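Uncharacterised protein (Vibrio cholerae, PDB 5KKO) is of unknown function but is a small, mostly helical protein that pairs with a second copy in the crystal through a short strand and two helices. Local coordinates at the interface of chains A and B and the interface of chains A and C. Sequence-based numbering; all coordinates share one arbitrary frame. Chains: chain A/B/C, Uncharacterised protein.

Contacts 1 and 2 are neighbouring patches of the two-fold interface between chains A and B. Their C-alpha centres lie about 10 Å apart, and they share A:Ile42 and B:Ile9. Contact 1 is mainly apolar; there helix 11-20 of chain A meets helix 28-43 of chain B. Contact 2 adds the pairing of the two strands. Contact 3 joins chains A and C. Its centre is about 10 Å from that of contact 2 and about 17 Å from that of contact 1. A:Lys43 serves both contacts 2 and 3, which places the third chain beside the A-B pair. The six-chain assembly may reflect crystal packing.

Contact 1: the interface of chains A and B. Residues chain A 9, 14, 17-18, 42; chain B 9, 36, 39, 42-43.
B:Leu39 fits among A:Leu14, A:Met17 and A:Leu18 in an apolar helix-helix patch of the A-B interface. Helix 28-43 of chain B supplies B:Leu39, and helix 11-20 of chain A supplies the three partners. The side chains of A:Leu18 and B:Leu39 run past each other in opposite directions. This brings A:Leu18 CD2 to 3.6 Å from B:Leu39 CB. The two methyls of B:Leu39 divide the remaining contacts. CD1 meets CB of A:Met17, a selenomethionine, at 3.9 Å. CD2 faces A:Leu14 CD1, also at 3.9 Å, and the terminal methyl CE of A:Met17. The A:Met17 chain bends at its third torsion (chi3 73°), which turns CE toward this methyl.

A second apolar group lies toward the strands. A:Ile9 and B:Ile9 meet at an oblique angle, with A:Ile9 CG2 3.9 Å from B:Ile9 CD1. A:Ile42 CD1 approaches the same B:Ile9 methyl at 4.1 Å.

Lysine chains extend the patch at its rim. The aliphatic part of B:Lys43 lies beside A:Leu14 CD2 and A:Leu18 CD1, although this lysine is poorly ordered. B:Lys36 CG touches A:Leu18 CD2, and its chain then continues extended past the leucine.

A water links the chains at the edge of the patch. Water 1 lies 2.7 Å from the backbone A:Leu18 O and 2.9 Å from the side-chain amine nitrogen B:Lys36 NZ.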
ATOM      1  N   ILE A   9      -7.771  -0.392   5.019  1.00 21.13           N
ATOM      2  CA  ILE A   9      -6.515   0.132   5.553  1.00 20.86           C
ATOM      3  C   ILE A   9      -5.564  -1.054   5.702  1.00 21.46           C
ATOM      4  O   ILE A   9      -5.967  -2.139   6.147  1.00 22.24           O
ATOM      5  CB  ILE A   9      -6.752   0.856   6.896  1.00 20.79           C
ATOM      6  CG1 ILE A   9      -5.487   1.571   7.373  1.00 20.93           C
ATOM      7  CG2 ILE A   9      -7.184  -0.112   7.949  1.00 22.58           C
ATOM      8  CD1 ILE A   9      -5.663   2.328   8.669  1.00 24.28           C
ATOM      9  N   LEU A  14      -2.378   0.885  10.017  1.00 12.28           N
ATOM     10  CA  LEU A  14      -3.223   0.836  11.200  1.00 11.86           C
ATOM     11  C   LEU A  14      -2.359   0.732  12.452  1.00 13.90           C
ATOM     12  O   LEU A  14      -2.591   1.483  13.420  1.00 11.77           O
ATOM     13  CB  LEU A  14      -4.237  -0.303  11.072  1.00 11.47           C
ATOM     14  CG  LEU A  14      -5.075  -0.661  12.297  1.00 17.58           C
ATOM     15  CD1 LEU A  14      -5.895   0.505  12.413  1.00 16.98           C
ATOM     16  CD2 LEU A  14      -5.936  -1.873  11.900  1.00 23.11           C
HETATM   17  N   MSE A  17      -0.726   4.091  13.113  1.00 10.87           N
HETATM   18  CA  MSE A  17      -1.654   5.078  13.712  1.00  9.62           C
HETATM   19  C   MSE A  17      -1.853   4.759  15.190  1.00 10.11           C
HETATM   20  O   MSE A  17      -1.839   5.665  16.024  1.00 11.14           O
HETATM   21  CB  MSE A  17      -3.026   5.026  13.001  1.00 11.81           C
HETATM   22  CG  MSE A  17      -2.954   5.593  11.632  1.00  9.96           C
HETATM   23 SE   MSE A  17      -4.624   5.390  10.659  0.72 11.05          SE
HETATM   24  CE  MSE A  17      -5.625   6.735  11.659  1.00 15.40           C
ATOM     25  N   LEU A  18      -1.980   3.489  15.561  1.00 10.22           N
ATOM     26  CA  LEU A  18      -2.081   3.156  17.002  1.00 11.63           C
ATOM     27  C   LEU A  18      -0.896   3.718  17.802  1.00 12.14           C
ATOM     28  O   LEU A  18      -1.064   4.301  18.892  1.00 13.29           O
ATOM     29  CB  LEU A  18      -2.172   1.644  17.166  1.00 10.01           C
ATOM     30  CG  LEU A  18      -3.549   1.070  16.824  1.00 14.59           C
ATOM     31  CD1 LEU A  18      -3.489  -0.421  16.800  1.00 14.20           C
ATOM     32  CD2 LEU A  18      -4.573   1.410  17.912  1.00 14.80           C
ATOM     33  N   ILE A  42      -7.627   8.086   4.446  1.00 11.69           N
ATOM     34  CA  ILE A  42      -8.565   6.975   4.319  1.00 13.31           C
ATOM     35  C   ILE A  42      -9.838   7.440   3.633  1.00 12.56           C
ATOM     36  O   ILE A  42     -10.295   6.799   2.703  1.00 15.31           O
ATOM     37  CB  ILE A  42      -8.873   6.368   5.699  1.00 12.17           C
ATOM     38  CG1 ILE A  42      -7.591   5.860   6.338  1.00 12.66           C
ATOM     39  CG2 ILE A  42     -10.007   5.278   5.559  1.00 13.91           C
ATOM     40  CD1 ILE A  42      -7.708   5.611   7.886  1.00 19.20           C
TER
ATOM     41  N   ILE B   9     -12.737  -0.491   7.588  1.00 21.59           N
ATOM     42  CA  ILE B   9     -13.324   0.505   8.478  1.00 18.71           C
ATOM     43  C   ILE B   9     -14.691   0.927   7.938  1.00 20.50           C
ATOM     44  O   ILE B   9     -14.764   1.526   6.848  1.00 17.50           O
ATOM     45  CB  ILE B   9     -12.401   1.717   8.589  1.00 19.42           C
ATOM     46  CG1 ILE B   9     -11.003   1.253   8.934  1.00 19.03           C
ATOM     47  CG2 ILE B   9     -12.976   2.753   9.617  1.00 21.89           C
ATOM     48  CD1 ILE B   9      -9.962   2.393   8.985  1.00 22.73           C
ATOM     49  N   LYS B  36      -7.827   6.021  19.497  1.00 11.01           N
ATOM     50  CA  LYS B  36      -7.112   4.763  19.718  1.00 10.87           C
ATOM     51  C   LYS B  36      -8.071   3.618  20.016  1.00 11.89           C
ATOM     52  O   LYS B  36      -7.913   2.514  19.471  1.00 12.68           O
ATOM     53  CB  LYS B  36      -6.077   4.945  20.845  1.00 12.50           C
ATOM     54  CG  LYS B  36      -5.308   3.690  21.114  1.00 16.34           C
ATOM     55  CD  LYS B  36      -4.164   3.950  22.069  1.00 19.36           C
ATOM     56  CE  LYS B  36      -3.350   2.705  22.230  1.00 29.97           C
ATOM     57  NZ  LYS B  36      -2.211   2.890  23.216  1.00 31.71           N
ATOM     58  N   LEU B  39      -9.549   2.526  16.733  1.00 12.02           N
ATOM     59  CA  LEU B  39      -8.561   1.789  15.954  1.00 12.86           C
ATOM     60  C   LEU B  39      -8.302   0.398  16.520  1.00 12.33           C
ATOM     61  O   LEU B  39      -8.240  -0.588  15.754  1.00 13.34           O
ATOM     62  CB  LEU B  39      -7.253   2.569  15.886  1.00 13.01           C
ATOM     63  CG  LEU B  39      -7.291   3.918  15.188  1.00 14.13           C
ATOM     64  CD1 LEU B  39      -5.973   4.684  15.504  1.00 13.97           C
ATOM     65  CD2 LEU B  39      -7.553   3.766  13.698  1.00 16.40           C
ATOM     66  N   ILE B  42     -11.162  -1.829  15.455  1.00 16.38           N
ATOM     67  CA  ILE B  42     -11.009  -2.281  14.072  1.00 17.93           C
ATOM     68  C   ILE B  42     -10.037  -3.446  14.020  1.00 17.77           C
ATOM     69  O   ILE B  42     -10.288  -4.474  13.378  1.00 19.41           O
ATOM     70  CB  ILE B  42     -10.525  -1.085  13.219  1.00 17.91           C
ATOM     71  CG1 ILE B  42     -11.641  -0.044  13.037  1.00 27.29           C
ATOM     72  CG2 ILE B  42     -10.044  -1.566  11.852  1.00 19.88           C
ATOM     73  CD1 ILE B  42     -11.090   1.431  12.799  1.00 33.68           C
ATOM     74  N   LYS B  43      -8.914  -3.302  14.734  1.00 19.42           N
ATOM     75  CA  LYS B  43      -7.819  -4.266  14.646  1.00 22.72           C
ATOM     76  C   LYS B  43      -8.157  -5.601  15.318  1.00 25.90           C
ATOM     77  O   LYS B  43      -7.773  -6.661  14.816  1.00 34.21           O
ATOM     78  CB  LYS B  43      -6.559  -3.661  15.306  1.00 23.42           C
ATOM     79  CG  LYS B  43      -5.398  -4.618  15.228  1.00 32.41           C
ATOM     80  CD  LYS B  43      -4.247  -4.222  16.092  1.00 38.70           C
ATOM     81  CE  LYS B  43      -3.078  -5.146  15.789  1.00 47.20           C
ATOM     82  NZ  LYS B  43      -1.822  -4.608  16.360  1.00 46.52           N
TER
HETATM   83  O   HOH W   1      -0.206   3.698  21.339  1.00 22.90           O

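Contact 2: the interface of chains A and B. Residues chain A 5-7, 42-43; chain B 9, 11, 14.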
ATOM      1  N   LYS A   5     -20.731   1.925   3.593  1.00 24.88           N
ATOM      2  CA  LYS A   5     -19.474   2.045   2.889  1.00 24.21           C
ATOM      3  C   LYS A   5     -18.361   1.622   3.835  1.00 23.52           C
ATOM      4  O   LYS A   5     -18.396   1.967   5.036  1.00 23.77           O
ATOM      5  CB  LYS A   5     -19.291   3.464   2.383  1.00 26.12           C
ATOM      6  CG  LYS A   5     -18.098   3.618   1.513  1.00 36.63           C
ATOM      7  CD  LYS A   5     -18.142   4.961   0.802  1.00 49.18           C
ATOM      8  CE  LYS A   5     -16.813   5.227   0.148  1.00 52.03           C
ATOM      9  NZ  LYS A   5     -16.714   6.368  -0.821  1.00 55.44           N
ATOM     10  N   TYR A   6     -17.446   0.799   3.337  1.00 23.21           N
ATOM     11  CA  TYR A   6     -16.245   0.424   4.084  1.00 22.71           C
ATOM     12  C   TYR A   6     -15.000   0.864   3.348  1.00 22.27           C
ATOM     13  O   TYR A   6     -14.941   0.861   2.117  1.00 22.85           O
ATOM     14  CB  TYR A   6     -16.157  -1.066   4.331  1.00 23.44           C
ATOM     15  CG  TYR A   6     -17.145  -1.572   5.324  1.00 24.52           C
ATOM     16  CD1 TYR A   6     -16.751  -1.868   6.629  1.00 25.25           C
ATOM     17  CD2 TYR A   6     -18.448  -1.784   4.965  1.00 25.35           C
ATOM     18  CE1 TYR A   6     -17.615  -2.376   7.558  1.00 27.13           C
ATOM     19  CE2 TYR A   6     -19.376  -2.287   5.902  1.00 26.93           C
ATOM     20  CZ  TYR A   6     -18.941  -2.576   7.202  1.00 27.98           C
ATOM     21  OH  TYR A   6     -19.905  -3.073   8.082  1.00 30.37           O
ATOM     22  N   PHE A   7     -13.980   1.173   4.132  1.00 21.75           N
ATOM     23  CA  PHE A   7     -12.698   1.661   3.666  1.00 21.55           C
ATOM     24  C   PHE A   7     -11.598   0.692   4.097  1.00 21.30           C
ATOM     25  O   PHE A   7     -11.489   0.309   5.274  1.00 22.78           O
ATOM     26  CB  PHE A   7     -12.417   3.067   4.271  1.00 21.70           C
ATOM     27  CG  PHE A   7     -13.451   4.101   3.922  1.00 22.59           C
ATOM     28  CD1 PHE A   7     -14.670   4.182   4.605  1.00 22.93           C
ATOM     29  CD2 PHE A   7     -13.209   4.999   2.926  1.00 23.68           C
ATOM     30  CE1 PHE A   7     -15.652   5.140   4.237  1.00 24.09           C
ATOM     31  CE2 PHE A   7     -14.155   5.971   2.555  1.00 25.10           C
ATOM     32  CZ  PHE A   7     -15.375   6.062   3.198  1.00 25.21           C
ATOM     33  N   ILE A  42      -7.627   8.086   4.446  1.00 11.69           N
ATOM     34  CA  ILE A  42      -8.565   6.975   4.319  1.00 13.31           C
ATOM     35  C   ILE A  42      -9.838   7.440   3.633  1.00 12.56           C
ATOM     36  O   ILE A  42     -10.295   6.799   2.703  1.00 15.31           O
ATOM     37  CB  ILE A  42      -8.873   6.368   5.699  1.00 12.17           C
ATOM     38  CG1 ILE A  42      -7.591   5.860   6.338  1.00 12.66           C
ATOM     39  CG2 ILE A  42     -10.007   5.278   5.559  1.00 13.91           C
ATOM     40  CD1 ILE A  42      -7.708   5.611   7.886  1.00 19.20           C
ATOM     41  N   LYS A  43     -10.386   8.581   4.069  1.00 16.81           N
ATOM     42  CA  LYS A  43     -11.607   9.139   3.476  1.00 18.43           C
ATOM     43  C   LYS A  43     -11.397   9.518   2.001  1.00 14.19           C
ATOM     44  O   LYS A  43     -12.238   9.241   1.133  1.00 17.17           O
ATOM     45  CB  LYS A  43     -11.995  10.361   4.322  1.00 18.31           C
ATOM     46  CG  LYS A  43     -13.242  11.164   3.892  1.00 27.77           C
ATOM     47  CD  LYS A  43     -14.445  10.558   4.533  1.00 27.37           C
ATOM     48  CE  LYS A  43     -15.689  11.459   4.460  1.00 34.23           C
ATOM     49  NZ  LYS A  43     -16.835  10.753   5.173  1.00 34.54           N
TER
ATOM     50  N   ILE B   9     -12.737  -0.491   7.588  1.00 21.59           N
ATOM     51  CA  ILE B   9     -13.324   0.505   8.478  1.00 18.71           C
ATOM     52  C   ILE B   9     -14.691   0.927   7.938  1.00 20.50           C
ATOM     53  O   ILE B   9     -14.764   1.526   6.848  1.00 17.50           O
ATOM     54  CB  ILE B   9     -12.401   1.717   8.589  1.00 19.42           C
ATOM     55  CG1 ILE B   9     -11.003   1.253   8.934  1.00 19.03           C
ATOM     56  CG2 ILE B   9     -12.976   2.753   9.617  1.00 21.89           C
ATOM     57  CD1 ILE B   9      -9.962   2.393   8.985  1.00 22.73           C
ATOM     58  N   GLU B  11     -17.852   3.351   7.398  1.00 20.56           N
ATOM     59  CA  GLU B  11     -17.946   4.816   7.319  1.00 20.07           C
ATOM     60  C   GLU B  11     -18.409   5.452   8.634  1.00 19.32           C
ATOM     61  O   GLU B  11     -17.981   6.582   8.943  1.00 19.05           O
ATOM     62  CB  GLU B  11     -18.877   5.219   6.167  1.00 23.09           C
ATOM     63  CG  GLU B  11     -18.773   6.727   5.860  1.00 26.94           C
ATOM     64  CD  GLU B  11     -19.253   7.070   4.486  1.00 47.63           C
ATOM     65  OE1 GLU B  11     -20.358   6.654   4.119  1.00 48.50           O
ATOM     66  OE2 GLU B  11     -18.499   7.744   3.760  1.00 51.07           O
ATOM     67  N   LEU B  14     -15.282   5.656  10.678  1.00 14.80           N
ATOM     68  CA  LEU B  14     -14.360   6.656  10.138  1.00 15.25           C
ATOM     69  C   LEU B  14     -14.869   8.053  10.427  1.00 15.64           C
ATOM     70  O   LEU B  14     -14.111   8.928  10.849  1.00 16.20           O
ATOM     71  CB  LEU B  14     -14.165   6.406   8.614  1.00 15.33           C
ATOM     72  CG  LEU B  14     -13.377   7.485   7.872  1.00 18.79           C
ATOM     73  CD1 LEU B  14     -11.946   7.448   8.455  1.00 18.77           C
ATOM     74  CD2 LEU B  14     -13.280   7.170   6.404  1.00 17.34           C
TER
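A:Phe7 and B:Ile9 pair as antiparallel strand residues across the A-B interface. Two backbone hydrogen bonds join them. B:Ile9 N donates to A:Phe7 O at 2.7 Å, with 168° at the hydrogen. A:Phe7 N donates back to B:Ile9 O at 2.8 Å. B:Glu11 N, at the start of helix 11-21, extends the pairing by donating to A:Lys5 O at 2.8 Å.

The apolar contacts centre on the A:Phe7 ring. B:Leu14 CD2 sits over one face, 3.7 Å from the ring centroid, in a CH-pi contact. This methyl also meets A:Ile42 CG2 at 3.9 Å and the A:Lys43 backbone CA. B:Glu11 CB and the carbonyl oxygen of B:Ile9 lie at the ring edge, in its plane.

Charged groups meet beside the ring. B:Glu11 CG lies anti to the backbone N (chi1 -168°), and its chain runs on extended past the ring. The carboxylate oxygen OE2 there forms a long salt bridge with A:Lys43 NZ, at 3.7 Å. The carboxylate plane is turned 53° from the ring plane.

With its symmetry twin, this site joins the strands of both chains into an intermolecular sheet and probably sets their register in the A-B pair, which may be the biological dimer.

Contact 3: the interface of chains A and C. Residues chain A 43-44; chain C 50, 52.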
ATOM      1  N   LYS A  43     -10.386   8.581   4.069  1.00 16.81           N
ATOM      2  CA  LYS A  43     -11.607   9.139   3.476  1.00 18.43           C
ATOM      3  C   LYS A  43     -11.397   9.518   2.001  1.00 14.19           C
ATOM      4  O   LYS A  43     -12.238   9.241   1.133  1.00 17.17           O
ATOM      5  CB  LYS A  43     -11.995  10.361   4.322  1.00 18.31           C
ATOM      6  CG  LYS A  43     -13.242  11.164   3.892  1.00 27.77           C
ATOM      7  CD  LYS A  43     -14.445  10.558   4.533  1.00 27.37           C
ATOM      8  CE  LYS A  43     -15.689  11.459   4.460  1.00 34.23           C
ATOM      9  NZ  LYS A  43     -16.835  10.753   5.173  1.00 34.54           N
ATOM     10  N   THR A  44     -10.264  10.180   1.706  1.00 19.13           N
ATOM     11  CA  THR A  44      -9.988  10.791   0.397  1.00 18.29           C
ATOM     12  C   THR A  44      -8.513  10.521   0.069  1.00 17.28           C
ATOM     13  O   THR A  44      -7.640  11.374   0.326  1.00 16.23           O
ATOM     14  CB  THR A  44     -10.221  12.315   0.388  1.00 21.11           C
ATOM     15  OG1 THR A  44     -11.529  12.636   0.872  1.00 21.01           O
ATOM     16  CG2 THR A  44     -10.035  12.912  -1.046  1.00 23.70           C
TER
ATOM     17  N   GLU C  50     -15.381  11.380  -1.161  1.00 74.23           N
ATOM     18  CA  GLU C  50     -15.579  12.818  -1.093  1.00 72.96           C
ATOM     19  C   GLU C  50     -14.239  13.517  -1.305  1.00 68.80           C
ATOM     20  O   GLU C  50     -13.220  13.066  -0.780  1.00 67.93           O
ATOM     21  CB  GLU C  50     -16.159  13.227   0.261  1.00 75.84           C
ATOM     22  CG  GLU C  50     -17.404  12.456   0.698  1.00 80.96           C
ATOM     23  CD  GLU C  50     -17.875  12.859   2.100  1.00 84.07           C
ATOM     24  OE1 GLU C  50     -17.275  13.782   2.694  1.00 82.04           O
ATOM     25  OE2 GLU C  50     -18.854  12.267   2.607  1.00 88.94           O
ATOM     26  N   TRP C  52     -11.859  15.877  -0.112  1.00 64.08           N
ATOM     27  CA  TRP C  52     -11.431  16.804   0.934  1.00 64.38           C
ATOM     28  C   TRP C  52      -9.995  17.217   0.654  1.00 62.16           C
ATOM     29  O   TRP C  52      -9.119  16.358   0.496  1.00 61.66           O
ATOM     30  CB  TRP C  52     -11.546  16.202   2.339  1.00 67.29           C
ATOM     31  CG  TRP C  52     -12.954  16.041   2.825  1.00 70.30           C
ATOM     32  CD1 TRP C  52     -14.082  16.012   2.061  1.00 70.93           C
ATOM     33  CD2 TRP C  52     -13.391  15.911   4.190  1.00 73.80           C
ATOM     34  NE1 TRP C  52     -15.194  15.863   2.859  1.00 74.64           N
ATOM     35  CE2 TRP C  52     -14.796  15.795   4.169  1.00 76.38           C
ATOM     36  CE3 TRP C  52     -12.734  15.879   5.422  1.00 75.60           C
ATOM     37  CZ2 TRP C  52     -15.552  15.641   5.336  1.00 80.57           C
ATOM     38  CZ3 TRP C  52     -13.486  15.723   6.580  1.00 79.73           C
ATOM     39  CH2 TRP C  52     -14.878  15.607   6.525  1.00 82.09           C
TER
HETATM   40  O   HOH W   2     -15.058   9.703   0.975  1.00 30.74           O
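A:Lys43 reaches out from the end of helix 28-43 and crosses the side chain of C:Glu50 at a slant. Its chain bends at the second torsion (chi2 88°) and is extended from there on. This carries CE and NZ alongside the glutamate carboxylate. The salt bridge is loose, with A:Lys43 NZ 3.6 Å from C:Glu50 OE2. The methylene A:Lys43 CE lies 3.3 Å from the other carboxylate oxygen, C:Glu50 OE1.

The indole of C:Trp52 lies to one side of the lysine end. A:Lys43 CE stands 4.2 Å above one face of the ring, offset toward its rim. The carboxylate and the indole approach CE from different directions, roughly at right angles, and NZ points away from the ring.

A:Thr44 follows the helix and turns its hydroxyl toward the chain C backbone. OG1 is anti to the carbonyl carbon (chi1 -53°), which points it at C:Glu50 O. The modelled hydrogen bond is doubtful in detail because the oxygens are placed too close together. C:Trp52 N gives a weak hydrogen bond to the same hydroxyl, A:Thr44 OG1, at 3.4 Å.

Water 2 adds a bridge between the backbones. It lies 2.9 Å from A:Lys43 O and 2.7 Å from C:Glu50 N.

The site holds a loop of chain C against the C-terminal end of a chain A helix. It may help link A-B pairs in the deposited six-chain assembly, but it could also be a crystal contact.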